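PDB 5MQ6: polycyclic ketone monooxygenase from Myceliophthora thermophila, which inserts a single oxygen atom next to a ketone carbonyl in a Baeyer-Villiger reaction, using FAD and NADPH, to yield esters or lactones, preferring polycyclic substrates. Local coordinates for residues Y497-K502 / G523-F528; Q509-A514 / A575-S580; H517-N522 / F529-Q534; E582-A587 / R620-N625. All coordinates share one frame; numbering follows the deposited sequence.

Contact 1 (Y497-K502 / G523-F528); sequences YGRGGK and GFPNLF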
loop_
_atom_site.group_PDB
_atom_site.type_symbol
_atom_site.label_atom_id
_atom_site.label_comp_id
_atom_site.label_asym_id
_atom_site.label_seq_id
_atom_site.Cartn_x
_atom_site.Cartn_y
_atom_site.Cartn_z
ATOM N N TYR A 497 -3.128 -9.260 -21.698
ATOM C CA TYR A 497 -3.516 -10.366 -22.598
ATOM C C TYR A 497 -2.264 -11.171 -22.859
ATOM O O TYR A 497 -1.269 -10.614 -23.230
ATOM C CB TYR A 497 -4.092 -9.879 -23.916
ATOM C CG TYR A 497 -5.306 -9.011 -23.692
ATOM C CD1 TYR A 497 -6.569 -9.566 -23.378
ATOM C CD2 TYR A 497 -5.191 -7.620 -23.734
ATOM C CE1 TYR A 497 -7.678 -8.755 -23.189
ATOM C CE2 TYR A 497 -6.303 -6.782 -23.521
ATOM C CZ TYR A 497 -7.539 -7.360 -23.255
ATOM O OH TYR A 497 -8.577 -6.491 -23.048
ATOM N N GLY A 498 -2.321 -12.474 -22.668
ATOM C CA GLY A 498 -1.183 -13.320 -22.894
ATOM C C GLY A 498 -1.321 -14.237 -24.115
ATOM O O GLY A 498 -1.890 -13.848 -25.139
ATOM N N ARG A 499 -0.801 -15.465 -23.979
ATOM C CA ARG A 499 -0.895 -16.463 -25.044
ATOM C C ARG A 499 -2.351 -16.655 -25.506
ATOM O O ARG A 499 -3.274 -16.758 -24.705
ATOM C CB ARG A 499 -0.297 -17.827 -24.644
ATOM C CG ARG A 499 1.194 -17.809 -24.403
ATOM C CD ARG A 499 1.719 -19.240 -24.168
ATOM N NE ARG A 499 3.157 -19.204 -24.268
ATOM C CZ ARG A 499 3.875 -19.040 -25.406
ATOM N NH1 ARG A 499 3.280 -18.881 -26.600
ATOM N NH2 ARG A 499 5.215 -19.012 -25.350
ATOM N N GLY A 500 -2.520 -16.743 -26.814
ATOM C CA GLY A 500 -3.842 -16.849 -27.402
ATOM C C GLY A 500 -4.743 -15.684 -27.136
ATOM O O GLY A 500 -5.936 -15.845 -27.201
ATOM N N GLY A 501 -4.202 -14.515 -26.824
ATOM C CA GLY A 501 -5.050 -13.382 -26.430
ATOM C C GLY A 501 -5.850 -13.512 -25.136
ATOM O O GLY A 501 -6.677 -12.633 -24.830
ATOM N N LYS A 502 -5.616 -14.588 -24.368
ATOM C CA LYS A 502 -6.218 -14.785 -23.038
ATOM C C LYS A 502 -5.968 -13.607 -22.004
ATOM O O LYS A 502 -4.814 -13.208 -21.721
ATOM C CB LYS A 502 -5.627 -16.044 -22.441
ATOM C CG LYS A 502 -6.482 -16.669 -21.350
ATOM C CD LYS A 502 -6.043 -18.089 -20.946
ATOM C CE LYS A 502 -5.029 -18.087 -19.792
ATOM N NZ LYS A 502 -4.085 -19.246 -19.806
ATOM N N GLY A 523 0.297 -18.876 -18.925
ATOM C CA GLY A 523 -0.253 -18.124 -20.114
ATOM C C GLY A 523 0.335 -16.759 -20.348
ATOM O O GLY A 523 -0.008 -16.123 -21.312
ATOM N N PHE A 524 1.251 -16.334 -19.471
ATOM C CA PHE A 524 1.770 -14.958 -19.339
ATOM C C PHE A 524 3.234 -15.012 -19.147
ATOM O O PHE A 524 3.733 -14.568 -18.128
ATOM C CB PHE A 524 1.026 -14.145 -18.235
ATOM C CG PHE A 524 -0.487 -14.145 -18.435
ATOM C CD1 PHE A 524 -1.245 -15.204 -17.964
ATOM C CD2 PHE A 524 -1.093 -13.170 -19.166
ATOM C CE1 PHE A 524 -2.591 -15.284 -18.170
ATOM C CE2 PHE A 524 -2.461 -13.210 -19.399
ATOM C CZ PHE A 524 -3.217 -14.285 -18.905
ATOM N N PRO A 525 3.948 -15.594 -20.171
ATOM C CA PRO A 525 5.402 -15.773 -20.127
ATOM C C PRO A 525 6.105 -14.453 -20.016
ATOM O O PRO A 525 5.621 -13.467 -20.552
ATOM C CB PRO A 525 5.729 -16.471 -21.477
ATOM C CG PRO A 525 4.643 -16.020 -22.382
ATOM C CD PRO A 525 3.443 -15.780 -21.548
ATOM N N ASN A 526 7.244 -14.440 -19.308
ATOM C CA ASN A 526 8.034 -13.252 -19.157
ATOM C C ASN A 526 7.334 -12.101 -18.504
ATOM O O ASN A 526 7.783 -10.985 -18.619
ATOM C CB ASN A 526 8.740 -12.857 -20.468
ATOM C CG ASN A 526 9.873 -13.798 -20.805
ATOM O OD1 ASN A 526 10.013 -14.858 -20.178
ATOM N ND2 ASN A 526 10.706 -13.417 -21.807
ATOM N N LEU A 527 6.311 -12.363 -17.718
ATOM C CA LEU A 527 5.630 -11.299 -16.929
ATOM C C LEU A 527 5.778 -11.702 -15.514
ATOM O O LEU A 527 5.519 -12.854 -15.156
ATOM C CB LEU A 527 4.135 -11.296 -17.230
ATOM C CG LEU A 527 3.251 -10.371 -16.379
ATOM C CD1 LEU A 527 3.587 -8.879 -16.581
ATOM C CD2 LEU A 527 1.771 -10.656 -16.623
ATOM N N PHE A 528 6.163 -10.737 -14.688
ATOM C CA PHE A 528 6.233 -10.907 -13.265
ATOM C C PHE A 528 5.649 -9.737 -12.526
ATOM O O PHE A 528 5.637 -8.652 -13.057
ATOM C CB PHE A 528 7.722 -11.129 -12.830
ATOM C CG PHE A 528 8.320 -12.400 -13.377
ATOM C CD1 PHE A 528 8.199 -13.632 -12.668
ATOM C CD2 PHE A 528 9.030 -12.383 -14.538
ATOM C CE1 PHE A 528 8.792 -14.767 -13.186
ATOM C CE2 PHE A 528 9.590 -13.558 -15.079
ATOM C CZ PHE A 528 9.521 -14.709 -14.379
#
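In the loop with three glycines that follows strand 495-497, Arg499 and Gly498 lie against Gly523 and Phe524, which lead into strand 527-529. One hydrogen bond joins the two backbones: Arg499 N donates to Gly523 O over 2.9 Å. It is fairly straight (162° at the hydrogen) and almost end-on to the carbonyl. The same oxygen receives a CA-H...O contact from Gly498 CA at 3.4 Å. The site of a beta carbon on Gly498 is taken up by Gly523 O and Phe524 CD2, which suits glycine. Gly523 has positive phi (96°), and a side chain would run into the preceding carbonyl and Lys502 NZ. The rim of the Phe524 ring lies against backbone: CE2 is 3.3 Å from Lys502 O and also meets Gly498 N, while CD2 nears Gly498 CA. Lys502 O accepts a hydrogen bond from Gly498 N, closing the loop. The side chains of Lys502 and Phe524 cross at about a right angle. The bend at chi3 (91°) places CE, which comes 4.1 Å from Phe524 CE1. Arg499 runs extended from CG to NE past the Pro525 ring, its NE 4.0 Å from Pro525 CG. Its charge is taken up by Asp190 and Glu570. Phe524 to Leu527 form a type II turn, for which Pro525 suits the second position and Asn526, with positive phi, the third. The arrangement is a glycine-containing loop after strand 495-497, bonded to Gly523 and packed on the first half of a type II beta turn, at the mixed sheet of the Rossmann-type FAD-binding fold.

Contact 2 (Q509-A514 / A575-S580); sequences QTHGAA and AEEAWS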
loop_
_atom_site.group_PDB
_atom_site.type_symbol
_atom_site.label_atom_id
_atom_site.label_comp_id
_atom_site.label_asym_id
_atom_site.label_seq_id
_atom_site.Cartn_x
_atom_site.Cartn_y
_atom_site.Cartn_z
ATOM N N GLN A 509 -10.815 -14.145 -12.513
ATOM C CA GLN A 509 -12.217 -14.061 -12.054
ATOM C C GLN A 509 -12.956 -15.396 -12.283
ATOM O O GLN A 509 -13.785 -15.768 -11.477
ATOM C CB GLN A 509 -12.954 -12.957 -12.767
ATOM C CG GLN A 509 -12.467 -11.528 -12.648
ATOM C CD GLN A 509 -12.059 -11.139 -11.231
ATOM O OE1 GLN A 509 -12.695 -11.564 -10.283
ATOM N NE2 GLN A 509 -10.997 -10.343 -11.096
ATOM N N THR A 510 -12.634 -16.094 -13.369
ATOM C CA THR A 510 -13.314 -17.289 -13.736
ATOM C C THR A 510 -12.770 -18.520 -13.106
ATOM O O THR A 510 -13.534 -19.323 -12.651
ATOM C CB THR A 510 -13.319 -17.525 -15.256
ATOM O OG1 THR A 510 -11.966 -17.657 -15.717
ATOM C CG2 THR A 510 -13.983 -16.380 -16.012
ATOM N N HIS A 511 -11.451 -18.709 -13.104
ATOM C CA HIS A 511 -10.822 -19.906 -12.575
ATOM C C HIS A 511 -10.306 -19.688 -11.141
ATOM O O HIS A 511 -10.085 -20.680 -10.383
ATOM C CB HIS A 511 -9.699 -20.307 -13.544
ATOM C CG HIS A 511 -8.665 -21.281 -12.999
ATOM N ND1 HIS A 511 -8.911 -22.642 -12.828
ATOM C CD2 HIS A 511 -7.343 -21.102 -12.707
ATOM C CE1 HIS A 511 -7.821 -23.226 -12.359
ATOM N NE2 HIS A 511 -6.853 -22.319 -12.289
ATOM N N GLY A 512 -10.122 -18.423 -10.758
ATOM C CA GLY A 512 -9.599 -18.071 -9.425
ATOM C C GLY A 512 -8.133 -17.653 -9.492
ATOM O O GLY A 512 -7.407 -17.912 -10.485
ATOM N N ALA A 513 -7.648 -17.073 -8.397
ATOM C CA ALA A 513 -6.260 -16.664 -8.336
ATOM C C ALA A 513 -5.356 -17.834 -8.682
ATOM O O ALA A 513 -5.552 -18.972 -8.198
ATOM C CB ALA A 513 -5.921 -16.101 -6.975
ATOM N N ALA A 514 -4.354 -17.581 -9.530
ATOM C CA ALA A 514 -3.402 -18.622 -9.859
ATOM C C ALA A 514 -2.050 -18.095 -10.178
ATOM O O ALA A 514 -1.907 -17.420 -11.189
ATOM C CB ALA A 514 -3.899 -19.458 -11.039
ATOM N N ALA A 575 2.031 -26.290 -11.898
ATOM C CA ALA A 575 2.802 -25.713 -10.763
ATOM C C ALA A 575 1.969 -24.604 -10.100
ATOM O O ALA A 575 1.850 -24.566 -8.869
ATOM C CB ALA A 575 4.135 -25.203 -11.214
ATOM N N GLU A 576 1.297 -23.761 -10.880
ATOM C CA GLU A 576 0.446 -22.717 -10.295
ATOM C C GLU A 576 -0.777 -23.283 -9.562
ATOM O O GLU A 576 -1.311 -22.709 -8.564
ATOM C CB GLU A 576 0.092 -21.692 -11.339
ATOM C CG GLU A 576 -1.092 -22.011 -12.220
ATOM C CD GLU A 576 -1.422 -20.902 -13.198
ATOM O OE1 GLU A 576 -0.700 -19.867 -13.232
ATOM O OE2 GLU A 576 -2.414 -21.076 -13.992
ATOM N N GLU A 577 -1.260 -24.408 -10.068
ATOM C CA GLU A 577 -2.403 -25.024 -9.464
ATOM C C GLU A 577 -2.035 -25.735 -8.143
ATOM O O GLU A 577 -2.752 -25.634 -7.175
ATOM C CB GLU A 577 -3.052 -25.959 -10.473
ATOM C CG GLU A 577 -4.474 -26.236 -10.131
ATOM C CD GLU A 577 -5.394 -25.085 -10.361
ATOM O OE1 GLU A 577 -5.040 -24.032 -10.936
ATOM O OE2 GLU A 577 -6.526 -25.256 -9.951
ATOM N N ALA A 578 -0.888 -26.381 -8.080
ATOM C CA ALA A 578 -0.392 -26.889 -6.842
ATOM C C ALA A 578 -0.233 -25.766 -5.788
ATOM O O ALA A 578 -0.572 -25.928 -4.626
ATOM C CB ALA A 578 0.931 -27.605 -7.098
ATOM N N TRP A 579 0.276 -24.613 -6.233
ATOM C CA TRP A 579 0.618 -23.536 -5.321
ATOM C C TRP A 579 -0.730 -22.989 -4.781
ATOM O O TRP A 579 -0.895 -22.745 -3.566
ATOM C CB TRP A 579 1.457 -22.466 -6.084
ATOM C CG TRP A 579 1.768 -21.304 -5.173
ATOM C CD1 TRP A 579 1.229 -20.117 -5.185
ATOM C CD2 TRP A 579 2.652 -21.357 -4.064
ATOM N NE1 TRP A 579 1.739 -19.356 -4.134
ATOM C CE2 TRP A 579 2.602 -20.125 -3.425
ATOM C CE3 TRP A 579 3.486 -22.348 -3.552
ATOM C CZ2 TRP A 579 3.329 -19.845 -2.326
ATOM C CZ3 TRP A 579 4.210 -22.076 -2.422
ATOM C CH2 TRP A 579 4.163 -20.825 -1.850
ATOM N N SER A 580 -1.728 -22.912 -5.700
ATOM C CA SER A 580 -3.060 -22.438 -5.371
ATOM C C SER A 580 -3.777 -23.340 -4.353
ATOM O O SER A 580 -4.423 -22.800 -3.433
ATOM C CB SER A 580 -3.914 -22.111 -6.619
ATOM O OG SER A 580 -3.218 -21.378 -7.581
#
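A strongly bent hydrogen bond links His511 to Glu577, the two side chains meeting tip to tip. His511 NE2 donates to Glu577 OE1 over 2.8 Å, but the angle at the hydrogen is just 133°. The oxygen lies close to the ring plane and is met on its syn side, with His511 CE1 nearby at 3.2 Å. Glu577 comes from helix 573-585 with its chain bent at chi2 (72°), which places CD. Its other oxygen, OE2, forms a salt bridge with Arg622, so the carboxylate joins a histidine and an arginine; its charge would probably favour a protonated imidazole, and the arginine would oppose this. Glu576 is extended beyond CG and lays CD on Ala514 CB at 3.6 Å; alanine is small enough to let the helix come close. Glu576 OE1 and Ala514 O, both acceptors, are 3.4 Å apart; Ser521 OG bonds to both, and Asn522 N also donates to the carboxylate. Glu576 OE2 forms a salt bridge with Lys507. Ser580 OG hydrogen-bonds to Glu576 O within its own helix, and nearby Ala513 O is held by Arg622 NE. Gly512, with phi 103°, lets the chain leave helix 504-511, a backbone shape that would jam a beta carbon against the preceding carbonyl. The whole is the C-terminal end of helix 504-511, left through Gly512, packed on helix 573-585 through a His-carboxylate hydrogen bond, away from the cofactor sites.

Contact 3 (H517-N522 / F529-Q534); sequences HGVCSN and FTPLSQ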
loop_
_atom_site.group_PDB
_atom_site.type_symbol
_atom_site.label_atom_id
_atom_site.label_comp_id
_atom_site.label_asym_id
_atom_site.label_seq_id
_atom_site.Cartn_x
_atom_site.Cartn_y
_atom_site.Cartn_z
ATOM N N HIS A 517 4.124 -18.676 -6.311
ATOM C CA HIS A 517 4.764 -17.784 -5.312
ATOM C C HIS A 517 4.255 -16.355 -5.270
ATOM O O HIS A 517 4.903 -15.437 -4.700
ATOM C CB HIS A 517 6.289 -17.837 -5.503
ATOM C CG HIS A 517 6.886 -19.213 -5.412
ATOM N ND1 HIS A 517 8.072 -19.556 -6.048
ATOM C CD2 HIS A 517 6.537 -20.301 -4.703
ATOM C CE1 HIS A 517 8.392 -20.793 -5.740
ATOM N NE2 HIS A 517 7.515 -21.241 -4.878
ATOM N N GLY A 518 3.115 -16.143 -5.896
ATOM C CA GLY A 518 2.490 -14.827 -6.062
ATOM C C GLY A 518 3.060 -13.922 -7.138
ATOM O O GLY A 518 2.615 -12.759 -7.272
ATOM N N VAL A 519 3.976 -14.419 -7.950
ATOM C CA VAL A 519 4.700 -13.475 -8.826
ATOM C C VAL A 519 4.551 -13.657 -10.323
ATOM O O VAL A 519 5.038 -12.808 -11.117
ATOM C CB VAL A 519 6.227 -13.489 -8.524
ATOM C CG1 VAL A 519 6.479 -13.073 -7.079
ATOM C CG2 VAL A 519 6.831 -14.815 -8.791
ATOM N N CYS A 520 3.934 -14.760 -10.731
ATOM C CA CYS A 520 3.700 -15.021 -12.196
ATOM C C CYS A 520 2.510 -15.956 -12.355
ATOM O O CYS A 520 2.076 -16.588 -11.375
ATOM C CB CYS A 520 4.961 -15.624 -12.809
ATOM S SG CYS A 520 5.354 -17.230 -12.063
ATOM N N SER A 521 2.011 -16.091 -13.583
ATOM C CA SER A 521 0.824 -16.888 -13.943
ATOM C C SER A 521 1.002 -17.552 -15.354
ATOM O O SER A 521 1.593 -16.963 -16.337
ATOM C CB SER A 521 -0.412 -16.012 -13.985
ATOM O OG SER A 521 -1.610 -16.767 -13.749
ATOM N N ASN A 522 0.463 -18.754 -15.436
ATOM C CA ASN A 522 0.488 -19.534 -16.652
ATOM C C ASN A 522 -0.299 -18.876 -17.748
ATOM O O ASN A 522 -1.435 -18.404 -17.530
ATOM C CB ASN A 522 -0.023 -20.960 -16.421
ATOM C CG ASN A 522 -0.038 -21.750 -17.700
ATOM O OD1 ASN A 522 -1.077 -21.844 -18.252
ATOM N ND2 ASN A 522 1.152 -22.152 -18.259
ATOM N N PHE A 529 5.219 -9.958 -11.291
ATOM C CA PHE A 529 4.574 -8.925 -10.521
ATOM C C PHE A 529 4.922 -9.100 -9.089
ATOM O O PHE A 529 5.115 -10.206 -8.637
ATOM C CB PHE A 529 3.050 -8.859 -10.777
ATOM C CG PHE A 529 2.377 -10.217 -11.022
ATOM C CD1 PHE A 529 1.909 -10.977 -9.964
ATOM C CD2 PHE A 529 2.175 -10.744 -12.318
ATOM C CE1 PHE A 529 1.265 -12.216 -10.162
ATOM C CE2 PHE A 529 1.560 -12.008 -12.489
ATOM C CZ PHE A 529 1.124 -12.746 -11.421
ATOM N N THR A 530 4.963 -7.982 -8.364
ATOM C CA THR A 530 5.335 -8.024 -6.951
ATOM C C THR A 530 4.265 -8.825 -6.251
ATOM O O THR A 530 3.136 -8.742 -6.584
ATOM C CB THR A 530 5.530 -6.632 -6.341
ATOM O OG1 THR A 530 4.458 -5.775 -6.701
ATOM C CG2 THR A 530 6.669 -5.923 -6.959
ATOM N N PRO A 531 4.641 -9.681 -5.347
ATOM C CA PRO A 531 3.619 -10.599 -4.867
ATOM C C PRO A 531 2.570 -9.942 -3.946
ATOM O O PRO A 531 2.943 -9.368 -2.950
ATOM C CB PRO A 531 4.442 -11.653 -4.118
ATOM C CG PRO A 531 5.707 -10.943 -3.691
ATOM C CD PRO A 531 5.937 -9.842 -4.660
ATOM N N LEU A 532 1.290 -10.128 -4.250
ATOM C CA LEU A 532 0.240 -9.750 -3.370
ATOM C C LEU A 532 -0.606 -11.035 -3.088
ATOM O O LEU A 532 -0.335 -11.697 -2.225
ATOM C CB LEU A 532 -0.570 -8.547 -3.984
ATOM C CG LEU A 532 -1.612 -8.024 -2.951
ATOM C CD1 LEU A 532 -0.820 -7.225 -1.918
ATOM C CD2 LEU A 532 -2.814 -7.201 -3.489
ATOM N N SER A 533 -1.574 -11.436 -3.884
ATOM C CA SER A 533 -2.237 -12.704 -3.708
ATOM C C SER A 533 -1.219 -13.889 -3.648
ATOM O O SER A 533 -0.212 -13.880 -4.327
ATOM C CB SER A 533 -3.165 -13.004 -4.881
ATOM O OG SER A 533 -4.176 -12.080 -5.053
ATOM N N GLN A 534 -1.529 -14.891 -2.835
ATOM C CA GLN A 534 -0.834 -16.201 -2.802
ATOM C C GLN A 534 0.618 -16.046 -2.361
ATOM O O GLN A 534 1.508 -16.703 -2.882
ATOM C CB GLN A 534 -0.912 -16.880 -4.206
ATOM C CG GLN A 534 -2.315 -16.842 -4.858
ATOM C CD GLN A 534 -2.438 -17.994 -5.869
ATOM O OE1 GLN A 534 -1.489 -18.288 -6.624
ATOM N NE2 GLN A 534 -3.546 -18.714 -5.799
HETATM O O HOH W 1 0.308 -12.027 -6.317
#
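Val519 and Phe529 share the direct hydrogen bond of this contact: Phe529 N donates to Val519 O over 2.9 Å, bent to 145° at the hydrogen. Weaker CA-H...O contacts run both ways, from Pro531 CA to Gly518 O (3.4 Å) and from Val519 CA to Phe529 O (3.3 Å). Water 1 fastens the far end, donating to Gly518 O (2.6 Å) and Ser533 O and accepting from Leu532 N. The main van der Waals part is the Phe529 ring on the 519-520 peptide: Val519 O sits over its centre, 3.5 Å above the plane, and CZ is 3.5 Å from Cys520 CA. The ring reaches this place because chi1 (35°) sets CG between the backbone N and the carbonyl carbon. Val519 and Pro531 add an apolar pair, side by side, CG1 to CB at 3.9 Å. Glycine suits position 518: its phi is positive and the place of a beta carbon is taken by Ser533 O and Pro531. The Gln534 amide is held by Thr515 OG1 (at OE1) and Arg622 O (at NE2). The side chain of Thr530 is about 5 Å from the bound FAD, so the two loops flanking strand 527-529 lie beside the cofactor, in the Rossmann-type FAD-binding fold.

Contact 4 (E582-A587 / R620-N625); sequences EIMKHA and RARSGN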
loop_
_atom_site.group_PDB
_atom_site.type_symbol
_atom_site.label_atom_id
_atom_site.label_comp_id
_atom_site.label_asym_id
_atom_site.label_seq_id
_atom_site.Cartn_x
_atom_site.Cartn_y
_atom_site.Cartn_z
ATOM N N GLU A 582 -2.015 -25.108 -2.240
ATOM C CA GLU A 582 -1.275 -24.731 -1.009
ATOM C C GLU A 582 -1.953 -23.529 -0.329
ATOM O O GLU A 582 -2.191 -23.572 0.886
ATOM C CB GLU A 582 0.213 -24.506 -1.241
ATOM C CG GLU A 582 1.049 -24.039 -0.101
ATOM C CD GLU A 582 1.184 -25.084 1.023
ATOM O OE1 GLU A 582 0.832 -26.263 0.826
ATOM O OE2 GLU A 582 1.680 -24.696 2.128
ATOM N N ILE A 583 -2.281 -22.494 -1.098
ATOM C CA ILE A 583 -2.845 -21.303 -0.519
ATOM C C ILE A 583 -4.208 -21.667 0.187
ATOM O O ILE A 583 -4.468 -21.195 1.332
ATOM C CB ILE A 583 -3.028 -20.211 -1.577
ATOM C CG1 ILE A 583 -1.627 -19.734 -2.132
ATOM C CG2 ILE A 583 -3.977 -19.096 -1.048
ATOM C CD1 ILE A 583 -0.677 -19.089 -1.110
ATOM N N MET A 584 -5.016 -22.505 -0.452
ATOM C CA MET A 584 -6.325 -22.928 0.093
ATOM C C MET A 584 -6.155 -23.578 1.457
ATOM O O MET A 584 -6.926 -23.305 2.395
ATOM C CB MET A 584 -6.980 -23.931 -0.802
ATOM C CG MET A 584 -7.525 -23.360 -2.088
ATOM S SD MET A 584 -8.212 -24.737 -3.080
ATOM C CE MET A 584 -8.248 -24.050 -4.695
ATOM N N LYS A 585 -5.073 -24.360 1.600
ATOM C CA LYS A 585 -4.762 -25.011 2.874
ATOM C C LYS A 585 -4.562 -24.001 4.045
ATOM O O LYS A 585 -4.695 -24.346 5.226
ATOM C CB LYS A 585 -3.545 -25.852 2.635
ATOM C CG LYS A 585 -3.113 -26.685 3.783
ATOM C CD LYS A 585 -2.079 -27.680 3.331
ATOM C CE LYS A 585 -0.714 -27.169 3.507
ATOM N NZ LYS A 585 0.185 -28.138 2.825
ATOM N N HIS A 586 -4.178 -22.771 3.710
ATOM C CA HIS A 586 -3.900 -21.745 4.707
ATOM C C HIS A 586 -5.066 -20.803 5.050
ATOM O O HIS A 586 -4.898 -19.925 5.923
ATOM C CB HIS A 586 -2.712 -20.904 4.209
ATOM C CG HIS A 586 -1.418 -21.630 4.245
ATOM N ND1 HIS A 586 -0.537 -21.514 5.282
ATOM C CD2 HIS A 586 -0.855 -22.510 3.378
ATOM C CE1 HIS A 586 0.532 -22.256 5.036
ATOM N NE2 HIS A 586 0.338 -22.916 3.908
ATOM N N ALA A 587 -6.234 -20.989 4.396
ATOM C CA ALA A 587 -7.352 -20.053 4.410
ATOM C C ALA A 587 -8.006 -19.911 5.798
ATOM O O ALA A 587 -8.463 -18.833 6.171
ATOM C CB ALA A 587 -8.383 -20.437 3.338
ATOM N N ARG A 620 -12.607 -18.460 -3.693
ATOM C CA ARG A 620 -12.266 -17.234 -2.958
ATOM C C ARG A 620 -11.032 -17.405 -2.097
ATOM O O ARG A 620 -10.173 -16.570 -2.070
ATOM C CB ARG A 620 -13.429 -16.797 -2.112
ATOM C CG ARG A 620 -14.579 -16.353 -3.009
ATOM C CD ARG A 620 -15.156 -14.996 -2.643
ATOM N NE ARG A 620 -15.956 -15.142 -1.461
ATOM C CZ ARG A 620 -17.176 -15.668 -1.453
ATOM N NH1 ARG A 620 -17.758 -16.114 -2.585
ATOM N NH2 ARG A 620 -17.828 -15.756 -0.298
ATOM N N ALA A 621 -10.912 -18.538 -1.473
ATOM C CA ALA A 621 -9.786 -18.807 -0.674
ATOM C C ALA A 621 -8.490 -18.778 -1.495
ATOM O O ALA A 621 -7.429 -18.500 -0.961
ATOM C CB ALA A 621 -9.955 -20.174 -0.095
ATOM N N ARG A 622 -8.572 -19.080 -2.787
ATOM C CA ARG A 622 -7.364 -19.131 -3.578
ATOM C C ARG A 622 -6.668 -17.782 -3.608
ATOM O O ARG A 622 -5.473 -17.734 -3.958
ATOM C CB ARG A 622 -7.700 -19.413 -5.055
ATOM C CG ARG A 622 -8.128 -20.755 -5.311
ATOM C CD ARG A 622 -8.580 -20.889 -6.768
ATOM N NE ARG A 622 -7.413 -20.922 -7.670
ATOM C CZ ARG A 622 -7.004 -21.950 -8.415
ATOM N NH1 ARG A 622 -7.639 -23.117 -8.434
ATOM N NH2 ARG A 622 -5.912 -21.806 -9.134
ATOM N N SER A 623 -7.386 -16.679 -3.349
ATOM C CA SER A 623 -6.749 -15.396 -3.503
ATOM C C SER A 623 -6.022 -14.887 -2.293
ATOM O O SER A 623 -5.398 -13.829 -2.375
ATOM C CB SER A 623 -7.735 -14.335 -4.045
ATOM O OG SER A 623 -8.585 -13.974 -2.977
ATOM N N GLY A 624 -6.018 -15.644 -1.197
ATOM C CA GLY A 624 -5.341 -15.215 0.034
ATOM C C GLY A 624 -3.904 -15.600 0.044
ATOM O O GLY A 624 -3.315 -15.838 -1.004
ATOM N N ASN A 625 -3.348 -15.658 1.245
ATOM C CA ASN A 625 -1.956 -15.768 1.484
ATOM C C ASN A 625 -1.603 -16.992 2.300
ATOM O O ASN A 625 -2.435 -17.656 2.883
ATOM C CB ASN A 625 -1.518 -14.527 2.253
ATOM C CG ASN A 625 -1.184 -13.343 1.362
ATOM O OD1 ASN A 625 -1.006 -13.463 0.202
ATOM N ND2 ASN A 625 -0.987 -12.190 1.985
HETATM O O HOH W 2 -4.918 -18.789 2.533
#
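Met584 has CG anti to the carbonyl carbon (chi1 -73°) and an extended chain beyond it, chi3 (-160°) placing CE 3.4 Å from Arg622 CG. The two side chains lie alongside and point the same way, the flexible thioether following the aliphatic part of the arginine. Arg622 then bends at chi3 (75°), which places NE, and NE binds Ala513 O. The long arginine thus offers carbon to Met584 and charge to its other neighbours. Ile583 CG2, anti to the backbone N, sits among carbonyl oxygens: Ala621 O and Arg622 O are each 3.5 Å away and Gly624 O is 3.3 Å away. A branched side chain suits this, its CG2 methyl packing against the carbonyls of a type I turn (Ala621 to Gly624) while CD1 faces Asn625. Ala587 CB and Ala621 CB touch at 3.8 Å, two small residues where the helix ends come together. No direct hydrogen bond spans the segments. Water 2 bridges them, donating to Ile583 O at 2.7 Å and to Asn625 O at 2.8 Å, so Ile583 O, which also accepts from His586 N, has a second partner. His586 puts CB 3.5 Å from Asn625 O, while its ring is fixed by Glu582 OE2 at NE2 and Ser627 at ND1. The last turn of helix 573-585 and the residues after it thus pack against the end of helix 616-621 and the turn that follows, with Gln534, in the loop before helix 541-562, bonded to Arg622 and Gly624 of the turn and Ser535 to Asn625 just after it.

How the contacts relate
Along the chain contacts 1 and 2 interlock: 497-502, 509-514, 523-528 and 575-580 alternate, and so do the segments of contacts 1 and 3. Contact 3 falls between the two segments of contact 2, and contact 4 comes last. Contacts 2 and 4 share helix 573-585; their centres are 10 Å apart, as are those of 2 and 3, while 1 and 4 lie 23 Å apart without touching. Arg622 ties contact 4 to contact 2, and Gln534 ties contact 3 to contact 4. Contact 1 joins contact 3 by packing at Phe528 and Cys520. Together they link the sheet strands 495-497 and 527-529 to helices 573-585 and 616-621, with contact 3 nearest FAD.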